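Side-chain contacts in GH3 beta-N-acetylglucosaminidase (Paenibacillaceae, PDB 6K5J), which hydrolyses beta-linked N-acetylglucosamine residues from the non-reducing ends of its substrates, as a glycoside hydrolase of family 3: residues D489-P494 / A529-T534; V21-N26 / E303-A308; Y415-A420 / A512-L517. All coordinates share one frame; numbering follows the deposited sequence. Where two conformers were deposited one is given.

Overall arrangement
Contact 2 belongs to the TIM barrel, while contacts 1 and 3 belong to the alpha/beta domain built on the mixed sheet; contact 2 lies across the chain's centre from the other two, its centre about 40 Å from that of contact 1 and about 45 Å from that of contact 3. Contacts 2 and 3 are buried and contact 1 only partly so. Contacts 1 and 3 both border strand 499-501, through Phe499 and Phe500 respectively, yet they do not touch. Chemistry follows place: contact 3 is purely apolar between two helices, contact 2 is an amide and a water satisfying a buried carbonyl, and contact 1 pairs a greasy inner side with a polar outer one.

Contact 1: D489-P494 / A529-T534; sequences DINALP and APLTVT
Asn491 reaches across to the backbone of Leu531 in the one hydrogen bond of this contact, ND2 to Leu531 O at 2.8 Å. The donor comes in along a lone pair, in the carbonyl plane, but the bond is bent: the N-H...O angle is 136°, and the acceptor lies 29° out of the amide plane of Asn491. With CG turned anti to its own carbonyl carbon (chi1 -70°), the side chain extends from the 3-10 turn toward the tail.

Beside that bond, the other amide atom makes a plain van der Waals contact, Asn491 OD1 lying 3.7 Å from Leu531 CB.

The two segments are the 3-10 turn between strands 478-483 and 499-501 of the alpha/beta domain, and the irregular C-terminal tail after helix 507-517. Further along, Thr534 of that tail bonds to Asn142, so the tail runs from this domain over to the TIM-barrel domain, the two-domain plan of many family 3 enzymes.

The apolar part is a methyl set against an isobutyl fork. Ile490 CG2 stands 3.9 Å from Leu531 CD2 and almost as near CD1, and the two side chains meet at about a right angle. Ile490 CG1 points anti to the backbone N (chi1 -172°), and CG2 is the branch that faces Leu531. Cutting Leu531 back to an alanine removes both methyls of the fork, which is likely to leave Ile490 CG2 without its partner and open a gap beside Phe488. On its other contacts, Ile490 packs on Phe499 and Leu376 of the sheet.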
ATOM      1  N   ASP A 489     -17.722  -6.551   1.805  1.00 20.56           N
ATOM      2  CA  ASP A 489     -18.931  -5.892   2.287  1.00 22.16           C
ATOM      3  C   ASP A 489     -20.176  -6.730   2.030  1.00 21.14           C
ATOM      4  O   ASP A 489     -21.118  -6.715   2.832  1.00 21.56           O
ATOM      5  CB  ASP A 489     -19.095  -4.527   1.607  1.00 19.36           C
ATOM      6  CG  ASP A 489     -18.166  -3.476   2.162  1.00 22.86           C
ATOM      7  OD1 ASP A 489     -17.341  -3.800   3.036  1.00 23.74           O
ATOM      8  OD2 ASP A 489     -18.258  -2.314   1.710  1.00 24.02           O
ATOM      9  N   ILE A 490     -20.210  -7.450   0.902  1.00 20.58           N
ATOM     10  CA  ILE A 490     -21.395  -8.230   0.543  1.00 22.68           C
ATOM     11  C   ILE A 490     -21.756  -9.215   1.649  1.00 25.52           C
ATOM     12  O   ILE A 490     -22.929  -9.577   1.802  1.00 23.29           O
ATOM     13  CB  ILE A 490     -21.181  -8.959  -0.800  1.00 21.55           C
ATOM     14  CG1 ILE A 490     -22.474  -9.620  -1.282  1.00 24.41           C
ATOM     15  CG2 ILE A 490     -20.069  -9.995  -0.696  1.00 21.93           C
ATOM     16  CD1 ILE A 490     -22.349 -10.278  -2.643  1.00 25.11           C
ATOM     17  N   ASN A 491     -20.758  -9.677   2.418  1.00 22.35           N
ATOM     18  CA  ASN A 491     -20.985 -10.640   3.498  1.00 23.41           C
ATOM     19  C   ASN A 491     -21.847 -10.065   4.612  1.00 25.83           C
ATOM     20  O   ASN A 491     -22.459 -10.832   5.367  1.00 24.83           O
ATOM     21  CB  ASN A 491     -19.650 -11.103   4.097  1.00 20.15           C
ATOM     22  CG  ASN A 491     -18.858 -11.972   3.150  1.00 23.21           C
ATOM     23  OD1 ASN A 491     -19.399 -12.504   2.182  1.00 22.78           O
ATOM     24  ND2 ASN A 491     -17.567 -12.125   3.425  1.00 22.98           N
ATOM     25  N   ALA A 492     -21.894  -8.742   4.738  1.00 21.99           N
ATOM     26  CA  ALA A 492     -22.689  -8.059   5.743  1.00 26.05           C
ATOM     27  C   ALA A 492     -23.998  -7.512   5.191  1.00 26.73           C
ATOM     28  O   ALA A 492     -24.697  -6.793   5.910  1.00 24.70           O
ATOM     29  CB  ALA A 492     -21.881  -6.918   6.372  1.00 24.80           C
ATOM     30  N   LEU A 493     -24.344  -7.831   3.941  1.00 22.04           N
ATOM     31  CA  LEU A 493     -25.471  -7.204   3.241  1.00 25.36           C
ATOM     32  C   LEU A 493     -26.395  -8.257   2.627  1.00 26.29           C
ATOM     33  O   LEU A 493     -26.570  -8.320   1.406  1.00 25.56           O
ATOM     34  CB  LEU A 493     -24.954  -6.240   2.167  1.00 20.94           C
ATOM     35  CG  LEU A 493     -24.053  -5.119   2.676  1.00 22.60           C
ATOM     36  CD1 LEU A 493     -23.406  -4.370   1.502  1.00 22.22           C
ATOM     37  CD2 LEU A 493     -24.837  -4.149   3.572  1.00 26.64           C
ATOM     38  N   PRO A 494     -27.034  -9.090   3.454  1.00 29.00           N
ATOM     39  CA  PRO A 494     -27.802 -10.217   2.895  1.00 28.26           C
ATOM     40  C   PRO A 494     -29.048  -9.811   2.116  1.00 27.46           C
ATOM     41  O   PRO A 494     -29.511 -10.604   1.287  1.00 31.52           O
ATOM     42  CB  PRO A 494     -28.157 -11.053   4.137  1.00 31.25           C
ATOM     43  CG  PRO A 494     -28.096 -10.090   5.278  1.00 28.20           C
ATOM     44  CD  PRO A 494     -27.028  -9.093   4.931  1.00 26.78           C
ATOM     45  N   ALA A 529     -10.330 -12.780  -4.460  1.00 18.85           N
ATOM     46  CA  ALA A 529     -10.095 -13.251  -3.101  1.00 20.09           C
ATOM     47  C   ALA A 529     -11.402 -13.776  -2.536  1.00 21.09           C
ATOM     48  O   ALA A 529     -12.482 -13.297  -2.913  1.00 24.36           O
ATOM     49  CB  ALA A 529      -9.537 -12.136  -2.196  1.00 16.31           C
ATOM     50  N   PRO A 530     -11.352 -14.756  -1.633  1.00 20.20           N
ATOM     51  CA  PRO A 530     -12.572 -15.470  -1.249  1.00 19.93           C
ATOM     52  C   PRO A 530     -13.418 -14.709  -0.238  1.00 20.32           C
ATOM     53  O   PRO A 530     -12.920 -13.957   0.603  1.00 18.91           O
ATOM     54  CB  PRO A 530     -12.039 -16.772  -0.645  1.00 22.58           C
ATOM     55  CG  PRO A 530     -10.694 -16.388  -0.070  1.00 22.55           C
ATOM     56  CD  PRO A 530     -10.139 -15.390  -1.068  1.00 19.79           C
ATOM     57  N   LEU A 531     -14.726 -14.951  -0.315  1.00 22.07           N
ATOM     58  CA  LEU A 531     -15.657 -14.357   0.638  1.00 22.15           C
ATOM     59  C   LEU A 531     -15.637 -15.069   1.983  1.00 23.43           C
ATOM     60  O   LEU A 531     -16.147 -14.523   2.964  1.00 22.77           O
ATOM     61  CB  LEU A 531     -17.069 -14.372   0.058  1.00 21.83           C
ATOM     62  CG  LEU A 531     -17.277 -13.609  -1.251  1.00 24.17           C
ATOM     63  CD1 LEU A 531     -18.747 -13.656  -1.662  1.00 24.63           C
ATOM     64  CD2 LEU A 531     -16.800 -12.167  -1.134  1.00 21.95           C
ATOM     65  N   THR A 532     -15.082 -16.280   2.045  1.00 23.95           N
ATOM     66  CA  THR A 532     -14.872 -16.967   3.308  0.58 23.70           C
ATOM     67  C   THR A 532     -13.429 -17.440   3.377  1.00 23.86           C
ATOM     68  O   THR A 532     -12.814 -17.767   2.361  1.00 24.60           O
ATOM     69  CB  THR A 532     -15.828 -18.153   3.491  0.58 24.12           C
ATOM     70  OG1 THR A 532     -15.669 -19.070   2.401  0.58 24.65           O
ATOM     71  CG2 THR A 532     -17.267 -17.663   3.532  0.58 26.80           C
ATOM     72  N   VAL A 533     -12.888 -17.442   4.596  1.00 23.45           N
ATOM     73  CA  VAL A 533     -11.472 -17.748   4.784  1.00 26.79           C
ATOM     74  C   VAL A 533     -11.137 -19.130   4.226  1.00 29.45           C
ATOM     75  O   VAL A 533     -11.923 -20.083   4.338  1.00 24.80           O
ATOM     76  CB  VAL A 533     -11.101 -17.628   6.274  1.00 22.82           C
ATOM     77  CG1 VAL A 533     -11.815 -18.701   7.111  1.00 26.48           C
ATOM     78  CG2 VAL A 533      -9.584 -17.711   6.469  1.00 25.86           C
ATOM     79  N   THR A 534      -9.973 -19.232   3.584  1.00 27.35           N
ATOM     80  CA  THR A 534      -9.452 -20.502   3.097  1.00 29.59           C
ATOM     81  C   THR A 534      -8.262 -20.929   3.948  1.00 31.22           C
ATOM     82  O   THR A 534      -7.593 -20.105   4.580  1.00 26.75           O
ATOM     83  CB  THR A 534      -9.041 -20.417   1.620  1.00 30.29           C
ATOM     84  OG1 THR A 534      -7.974 -19.470   1.464  1.00 32.00           O
ATOM     85  CG2 THR A 534     -10.221 -20.000   0.753  1.00 30.29           C
TER

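Contact 2: V21-N26 / E303-A308; sequences VMAGFN and ERQKAA
Gln305 lays the flat of its terminal amide over the methyl of Ala23. Ala23 CB sits almost straight beneath the amide carbon, 3.6 Å from Gln305 CD, with OE1 and NE2 of the same group only slightly farther off, so the methyl meets the face of the amide and not its edge. The side chain gets there by leaving the helix with CG anti to the carbonyl carbon (chi1 -64°) and then running extended to its end.

From this position the amide turns its nitrogen to the next residue of the strand segment. Gln305 NE2 donates to Gly24 O at 2.9 Å, with an N-H...O angle of 144°; the donor is tilted 34° from the carbonyl plane, and the oxygen also lies somewhat out of the plane of the amide. Gly24 N is near the same NE2, but both are donors and no bond forms.

A water closes a small ring on the oxygen side, donating to Gly24 O at 2.7 Å and to Gln305 OE1 at 2.8 Å. Gly24 O is thus gripped by two donors, one from the amide and one from the water. NE2 gives a second bond to Val298 O, so both ends of the amide are engaged and its rotation is fixed: nitrogen to the carbonyls, oxygen to the water.

Those two carbonyls belong to chain segments at the first and last of the barrel's eight strands. Strand 21-23 lies parallel between strands 45-47 and 296-298, where the TIM barrel closes. Helix 302-317, carrying Gln305, follows strand 296-298 and covers this seam, Val21 packing on its Leu309 and Leu312, while Leu37 of helix 32-39 touches both Ala23 and Gln305.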
ATOM      1  N   VAL A  21      19.840   2.717   8.791  1.00 16.19           N
ATOM      2  CA  VAL A  21      18.618   3.370   9.259  1.00 19.17           C
ATOM      3  C   VAL A  21      17.997   4.174   8.124  1.00 20.56           C
ATOM      4  O   VAL A  21      18.697   4.892   7.404  1.00 19.23           O
ATOM      5  CB  VAL A  21      18.898   4.263  10.479  1.00 19.26           C
ATOM      6  CG1 VAL A  21      17.636   5.033  10.881  1.00 21.37           C
ATOM      7  CG2 VAL A  21      19.429   3.403  11.630  1.00 17.64           C
ATOM      8  N   MET A  22      16.684   4.040   7.961  1.00 21.16           N
ATOM      9  CA  MET A  22      15.902   4.902   7.085  1.00 18.80           C
ATOM     10  C   MET A  22      14.924   5.684   7.947  1.00 17.77           C
ATOM     11  O   MET A  22      14.199   5.093   8.760  1.00 18.31           O
ATOM     12  CB  MET A  22      15.145   4.092   6.025  1.00 16.40           C
ATOM     13  CG  MET A  22      14.224   4.956   5.156  1.00 17.58           C
ATOM     14  SD  MET A  22      13.527   4.000   3.795  1.00 21.34           S
ATOM     15  CE  MET A  22      14.813   4.152   2.538  1.00 18.78           C
ATOM     16  N   ALA A  23      14.905   7.006   7.774  1.00 18.12           N
ATOM     17  CA  ALA A  23      14.142   7.883   8.655  1.00 19.94           C
ATOM     18  C   ALA A  23      13.223   8.777   7.844  1.00 19.81           C
ATOM     19  O   ALA A  23      13.514   9.121   6.696  1.00 20.26           O
ATOM     20  CB  ALA A  23      15.056   8.762   9.523  1.00 18.05           C
ATOM     21  N   GLY A  24      12.108   9.167   8.462  1.00 19.20           N
ATOM     22  CA  GLY A  24      11.265  10.205   7.915  1.00 20.86           C
ATOM     23  C   GLY A  24      11.495  11.526   8.624  1.00 20.65           C
ATOM     24  O   GLY A  24      12.234  11.618   9.600  1.00 19.21           O
ATOM     25  N   PHE A  25      10.844  12.562   8.100  1.00 15.68           N
ATOM     26  CA  PHE A  25      10.985  13.902   8.640  1.00 21.21           C
ATOM     27  C   PHE A  25       9.785  14.708   8.171  1.00 19.77           C
ATOM     28  O   PHE A  25       9.041  14.298   7.272  1.00 19.51           O
ATOM     29  CB  PHE A  25      12.294  14.568   8.187  1.00 21.10           C
ATOM     30  CG  PHE A  25      12.279  14.972   6.741  1.00 21.82           C
ATOM     31  CD1 PHE A  25      12.521  14.035   5.751  1.00 23.76           C
ATOM     32  CD2 PHE A  25      11.962  16.279   6.370  1.00 20.15           C
ATOM     33  CE1 PHE A  25      12.476  14.393   4.415  1.00 26.53           C
ATOM     34  CE2 PHE A  25      11.910  16.647   5.029  1.00 20.37           C
ATOM     35  CZ  PHE A  25      12.169  15.712   4.056  1.00 22.50           C
ATOM     36  N   ASN A  26       9.605  15.870   8.777  1.00 18.93           N
ATOM     37  CA  ASN A  26       8.544  16.773   8.362  1.00 18.08           C
ATOM     38  C   ASN A  26       9.136  17.914   7.539  1.00 18.45           C
ATOM     39  O   ASN A  26      10.022  18.626   8.010  1.00 20.36           O
ATOM     40  CB  ASN A  26       7.787  17.332   9.564  1.00 22.79           C
ATOM     41  CG  ASN A  26       6.601  18.168   9.139  1.00 22.96           C
ATOM     42  OD1 ASN A  26       5.943  17.858   8.138  1.00 21.63           O
ATOM     43  ND2 ASN A  26       6.323  19.242   9.882  1.00 22.13           N
ATOM     44  N   GLU A 303      13.026  11.304  18.016  1.00 27.56           N
ATOM     45  CA  GLU A 303      13.550  10.698  19.239  1.00 30.87           C
ATOM     46  C   GLU A 303      13.738   9.197  19.074  1.00 29.59           C
ATOM     47  O   GLU A 303      14.728   8.630  19.549  1.00 27.04           O
ATOM     48  CB  GLU A 303      12.616  10.978  20.416  1.00 32.15           C
ATOM     49  CG  GLU A 303      12.490  12.445  20.790  1.00 38.44           C
ATOM     50  CD  GLU A 303      11.497  13.200  19.915  1.00 46.28           C
ATOM     51  OE1 GLU A 303      10.870  12.567  19.026  1.00 37.34           O
ATOM     52  OE2 GLU A 303      11.342  14.425  20.129  1.00 45.52           O
ATOM     53  N   ARG A 304      12.784   8.534  18.414  1.00 29.28           N
ATOM     54  CA  ARG A 304      12.892   7.099  18.202  1.00 26.26           C
ATOM     55  C   ARG A 304      13.930   6.769  17.137  1.00 25.30           C
ATOM     56  O   ARG A 304      14.587   5.720  17.218  1.00 25.63           O
ATOM     57  CB  ARG A 304      11.526   6.533  17.828  1.00 31.69           C
ATOM     58  CG  ARG A 304      10.541   6.483  19.000  1.00 35.02           C
ATOM     59  CD  ARG A 304       9.110   6.408  18.506  1.00 34.07           C
ATOM     60  NE  ARG A 304       8.185   6.051  19.578  1.00 44.54           N
ATOM     61  CZ  ARG A 304       6.968   5.550  19.382  1.00 49.11           C
ATOM     62  NH1 ARG A 304       6.511   5.361  18.149  1.00 42.06           N
ATOM     63  NH2 ARG A 304       6.199   5.248  20.422  1.00 52.62           N
ATOM     64  N   GLN A 305      14.101   7.649  16.143  1.00 23.69           N
ATOM     65  CA  GLN A 305      15.151   7.448  15.148  1.00 24.58           C
ATOM     66  C   GLN A 305      16.527   7.509  15.804  1.00 26.93           C
ATOM     67  O   GLN A 305      17.381   6.651  15.563  1.00 22.35           O
ATOM     68  CB  GLN A 305      15.030   8.492  14.032  1.00 20.78           C
ATOM     69  CG  GLN A 305      13.738   8.376  13.233  1.00 19.63           C
ATOM     70  CD  GLN A 305      13.350   9.660  12.526  1.00 23.48           C
ATOM     71  OE1 GLN A 305      14.008  10.689  12.678  1.00 22.32           O
ATOM     72  NE2 GLN A 305      12.258   9.607  11.758  1.00 21.16           N
ATOM     73  N   LYS A 306      16.753   8.519  16.650  1.00 27.04           N
ATOM     74  CA  LYS A 306      18.023   8.621  17.373  1.00 27.63           C
ATOM     75  C   LYS A 306      18.206   7.465  18.353  1.00 23.58           C
ATOM     76  O   LYS A 306      19.334   7.004  18.564  1.00 27.44           O
ATOM     77  CB  LYS A 306      18.102   9.964  18.112  1.00 32.47           C
ATOM     78  CG  LYS A 306      19.530  10.449  18.396  1.00 42.80           C
ATOM     79  CD  LYS A 306      20.137  11.133  17.175  1.00 43.82           C
ATOM     80  CE  LYS A 306      21.447  11.855  17.504  1.00 42.63           C
ATOM     81  NZ  LYS A 306      22.654  10.981  17.393  1.00 51.70           N
ATOM     82  N   ALA A 307      17.118   6.982  18.957  1.00 27.85           N
ATOM     83  CA  ALA A 307      17.242   5.847  19.868  1.00 28.90           C
ATOM     84  C   ALA A 307      17.730   4.605  19.131  1.00 29.87           C
ATOM     85  O   ALA A 307      18.591   3.875  19.637  1.00 25.15           O
ATOM     86  CB  ALA A 307      15.910   5.573  20.565  1.00 29.40           C
ATOM     87  N   ALA A 308      17.192   4.348  17.933  1.00 25.32           N
ATOM     88  CA  ALA A 308      17.656   3.215  17.132  1.00 26.03           C
ATOM     89  C   ALA A 308      19.125   3.370  16.756  1.00 24.66           C
ATOM     90  O   ALA A 308      19.913   2.425  16.876  1.00 25.26           O
ATOM     91  CB  ALA A 308      16.799   3.081  15.871  1.00 23.98           C
TER
HETATM   92  O   HOH W   1      13.178  13.122  11.595  1.00 23.51           O

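Contact 3: Y415-A420 / A512-L517; sequences YWLKSA and ALALVL
Ala514 pushes its methyl at the neighbouring helix, where it meets two successive residues. Its CB is 3.7 Å from Trp416 CB and 3.9 Å from Leu417 CD2. Leu417 has CG anti to its carbonyl carbon (chi1 -73°) and CD1 extended, which makes CD2 the branch that touches.

Trp416 meets Ala514 with its CB alone, because its chi1 of -68° swings the indole off toward Met510 and Arg511, earlier in helix 507-517. Helix 413-419 is the crossover between the parallel strands 390-396 and 424-430 of the mixed sheet, a beta-alpha-beta unit, and helix 507-517 lies beside it on the sheet. Small Ala514 lets the backbones come close, 5.8 Å between Leu417 CA and Ala514 CA.

The indole is also held from within its own helix. Tyr415 comes edge-on, its CD2 3.7 Å above the indole plane and over the centre, and Trp416 CD1 lies in the plane of the tyrosine ring. Near the helix end, Ser419 folds its hydroxyl back on the chain, OG donating to Trp416 O at 2.9 Å. On the sheet side, Leu517 packs on both Leu413 and Phe500.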
ATOM      1  N   TYR A 415     -19.664  12.127 -10.260  1.00 23.01           N
ATOM      2  CA  TYR A 415     -18.949  12.893 -11.276  1.00 22.24           C
ATOM      3  C   TYR A 415     -19.035  12.220 -12.643  1.00 26.31           C
ATOM      4  O   TYR A 415     -19.365  12.859 -13.650  1.00 22.68           O
ATOM      5  CB  TYR A 415     -17.492  13.069 -10.844  1.00 24.08           C
ATOM      6  CG  TYR A 415     -16.570  13.661 -11.902  1.00 25.84           C
ATOM      7  CD1 TYR A 415     -16.395  15.043 -12.008  1.00 27.79           C
ATOM      8  CD2 TYR A 415     -15.875  12.838 -12.785  1.00 26.37           C
ATOM      9  CE1 TYR A 415     -15.552  15.584 -12.974  1.00 30.88           C
ATOM     10  CE2 TYR A 415     -15.028  13.362 -13.743  1.00 28.91           C
ATOM     11  CZ  TYR A 415     -14.871  14.738 -13.832  1.00 34.82           C
ATOM     12  OH  TYR A 415     -14.034  15.262 -14.785  1.00 36.45           O
ATOM     13  N   TRP A 416     -18.747  10.918 -12.704  1.00 22.82           N
ATOM     14  CA  TRP A 416     -18.750  10.251 -14.004  1.00 23.87           C
ATOM     15  C   TRP A 416     -20.166  10.054 -14.533  1.00 24.39           C
ATOM     16  O   TRP A 416     -20.400  10.147 -15.744  1.00 26.22           O
ATOM     17  CB  TRP A 416     -18.014   8.916 -13.914  1.00 19.47           C
ATOM     18  CG  TRP A 416     -16.550   9.101 -13.687  1.00 19.49           C
ATOM     19  CD1 TRP A 416     -15.866   8.856 -12.540  1.00 20.79           C
ATOM     20  CD2 TRP A 416     -15.593   9.586 -14.632  1.00 22.34           C
ATOM     21  NE1 TRP A 416     -14.531   9.150 -12.708  1.00 21.76           N
ATOM     22  CE2 TRP A 416     -14.340   9.600 -13.987  1.00 24.03           C
ATOM     23  CE3 TRP A 416     -15.673  10.003 -15.965  1.00 24.38           C
ATOM     24  CZ2 TRP A 416     -13.170  10.005 -14.635  1.00 22.81           C
ATOM     25  CZ3 TRP A 416     -14.521  10.416 -16.602  1.00 26.19           C
ATOM     26  CH2 TRP A 416     -13.282  10.414 -15.935  1.00 25.05           C
ATOM     27  N   LEU A 417     -21.122   9.755 -13.656  1.00 23.38           N
ATOM     28  CA  LEU A 417     -22.495   9.626 -14.131  1.00 22.54           C
ATOM     29  C   LEU A 417     -22.996  10.954 -14.682  1.00 25.98           C
ATOM     30  O   LEU A 417     -23.659  10.993 -15.727  1.00 26.27           O
ATOM     31  CB  LEU A 417     -23.399   9.122 -13.013  1.00 22.00           C
ATOM     32  CG  LEU A 417     -23.248   7.647 -12.639  1.00 20.62           C
ATOM     33  CD1 LEU A 417     -24.130   7.329 -11.458  1.00 20.22           C
ATOM     34  CD2 LEU A 417     -23.585   6.740 -13.828  1.00 21.80           C
ATOM     35  N   LYS A 418     -22.669  12.054 -13.997  1.00 24.39           N
ATOM     36  CA  LYS A 418     -23.012  13.383 -14.494  1.00 29.52           C
ATOM     37  C   LYS A 418     -22.372  13.652 -15.849  1.00 30.80           C
ATOM     38  O   LYS A 418     -23.007  14.222 -16.747  1.00 31.08           O
ATOM     39  CB  LYS A 418     -22.572  14.439 -13.479  1.00 26.95           C
ATOM     40  CG  LYS A 418     -23.520  14.595 -12.313  1.00 26.57           C
ATOM     41  CD  LYS A 418     -22.969  15.583 -11.277  1.00 27.62           C
ATOM     42  CE  LYS A 418     -23.887  15.651 -10.064  1.00 27.68           C
ATOM     43  NZ  LYS A 418     -23.203  16.231  -8.865  1.00 39.61           N
ATOM     44  N   SER A 419     -21.115  13.250 -16.025  1.00 25.20           N
ATOM     45  CA  SER A 419     -20.477  13.484 -17.311  1.00 28.41           C
ATOM     46  C   SER A 419     -21.149  12.696 -18.429  1.00 31.08           C
ATOM     47  O   SER A 419     -21.042  13.082 -19.597  1.00 32.16           O
ATOM     48  CB  SER A 419     -18.982  13.153 -17.227  1.00 29.27           C
ATOM     49  OG  SER A 419     -18.745  11.790 -17.537  1.00 35.38           O
ATOM     50  N   ALA A 420     -21.855  11.619 -18.100  1.00 28.79           N
ATOM     51  CA  ALA A 420     -22.571  10.834 -19.091  1.00 29.76           C
ATOM     52  C   ALA A 420     -23.969  11.370 -19.364  1.00 31.55           C
ATOM     53  O   ALA A 420     -24.691  10.787 -20.177  1.00 33.15           O
ATOM     54  CB  ALA A 420     -22.657   9.375 -18.646  1.00 27.57           C
ATOM     55  N   ALA A 512     -15.041   3.447 -14.713  1.00 18.06           N
ATOM     56  CA  ALA A 512     -15.418   2.123 -15.194  1.00 19.38           C
ATOM     57  C   ALA A 512     -16.721   1.665 -14.558  1.00 17.11           C
ATOM     58  O   ALA A 512     -17.578   1.078 -15.228  1.00 17.45           O
ATOM     59  CB  ALA A 512     -14.296   1.125 -14.899  1.00 17.27           C
ATOM     60  N   LEU A 513     -16.884   1.925 -13.261  1.00 18.19           N
ATOM     61  CA  LEU A 513     -18.126   1.558 -12.596  1.00 19.75           C
ATOM     62  C   LEU A 513     -19.316   2.265 -13.231  1.00 21.31           C
ATOM     63  O   LEU A 513     -20.368   1.653 -13.443  1.00 18.70           O
ATOM     64  CB  LEU A 513     -18.033   1.891 -11.109  1.00 16.82           C
ATOM     65  CG  LEU A 513     -19.298   1.685 -10.292  1.00 20.20           C
ATOM     66  CD1 LEU A 513     -19.714   0.204 -10.323  1.00 21.63           C
ATOM     67  CD2 LEU A 513     -19.033   2.150  -8.873  1.00 19.90           C
ATOM     68  N   ALA A 514     -19.173   3.561 -13.531  1.00 18.98           N
ATOM     69  CA  ALA A 514     -20.250   4.287 -14.197  1.00 19.32           C
ATOM     70  C   ALA A 514     -20.567   3.669 -15.551  1.00 19.38           C
ATOM     71  O   ALA A 514     -21.741   3.522 -15.914  1.00 21.20           O
ATOM     72  CB  ALA A 514     -19.872   5.763 -14.360  1.00 19.63           C
ATOM     73  N   LEU A 515     -19.534   3.298 -16.312  1.00 18.34           N
ATOM     74  CA  LEU A 515     -19.770   2.695 -17.623  1.00 17.86           C
ATOM     75  C   LEU A 515     -20.508   1.363 -17.500  1.00 20.45           C
ATOM     76  O   LEU A 515     -21.324   1.019 -18.357  1.00 18.65           O
ATOM     77  CB  LEU A 515     -18.449   2.503 -18.367  1.00 18.54           C
ATOM     78  CG  LEU A 515     -17.691   3.788 -18.739  1.00 21.04           C
ATOM     79  CD1 LEU A 515     -16.278   3.462 -19.176  1.00 22.31           C
ATOM     80  CD2 LEU A 515     -18.409   4.568 -19.834  1.00 25.54           C
ATOM     81  N   VAL A 516     -20.215   0.589 -16.454  1.00 19.81           N
ATOM     82  CA  VAL A 516     -20.937  -0.666 -16.242  1.00 19.52           C
ATOM     83  C   VAL A 516     -22.401  -0.388 -15.913  1.00 21.40           C
ATOM     84  O   VAL A 516     -23.315  -0.972 -16.515  1.00 20.38           O
ATOM     85  CB  VAL A 516     -20.263  -1.491 -15.131  1.00 18.05           C
ATOM     86  CG1 VAL A 516     -21.208  -2.606 -14.640  1.00 21.53           C
ATOM     87  CG2 VAL A 516     -18.951  -2.072 -15.619  1.00 18.77           C
ATOM     88  N   LEU A 517     -22.641   0.498 -14.940  1.00 19.00           N
ATOM     89  CA  LEU A 517     -23.989   0.775 -14.456  1.00 19.92           C
ATOM     90  C   LEU A 517     -24.878   1.394 -15.524  1.00 22.26           C
ATOM     91  O   LEU A 517     -26.103   1.259 -15.447  1.00 22.31           O
ATOM     92  CB  LEU A 517     -23.925   1.711 -13.243  1.00 21.95           C
ATOM     93  CG  LEU A 517     -23.208   1.180 -12.008  1.00 22.14           C
ATOM     94  CD1 LEU A 517     -23.201   2.217 -10.880  1.00 23.97           C
ATOM     95  CD2 LEU A 517     -23.858  -0.121 -11.559  1.00 26.04           C
TER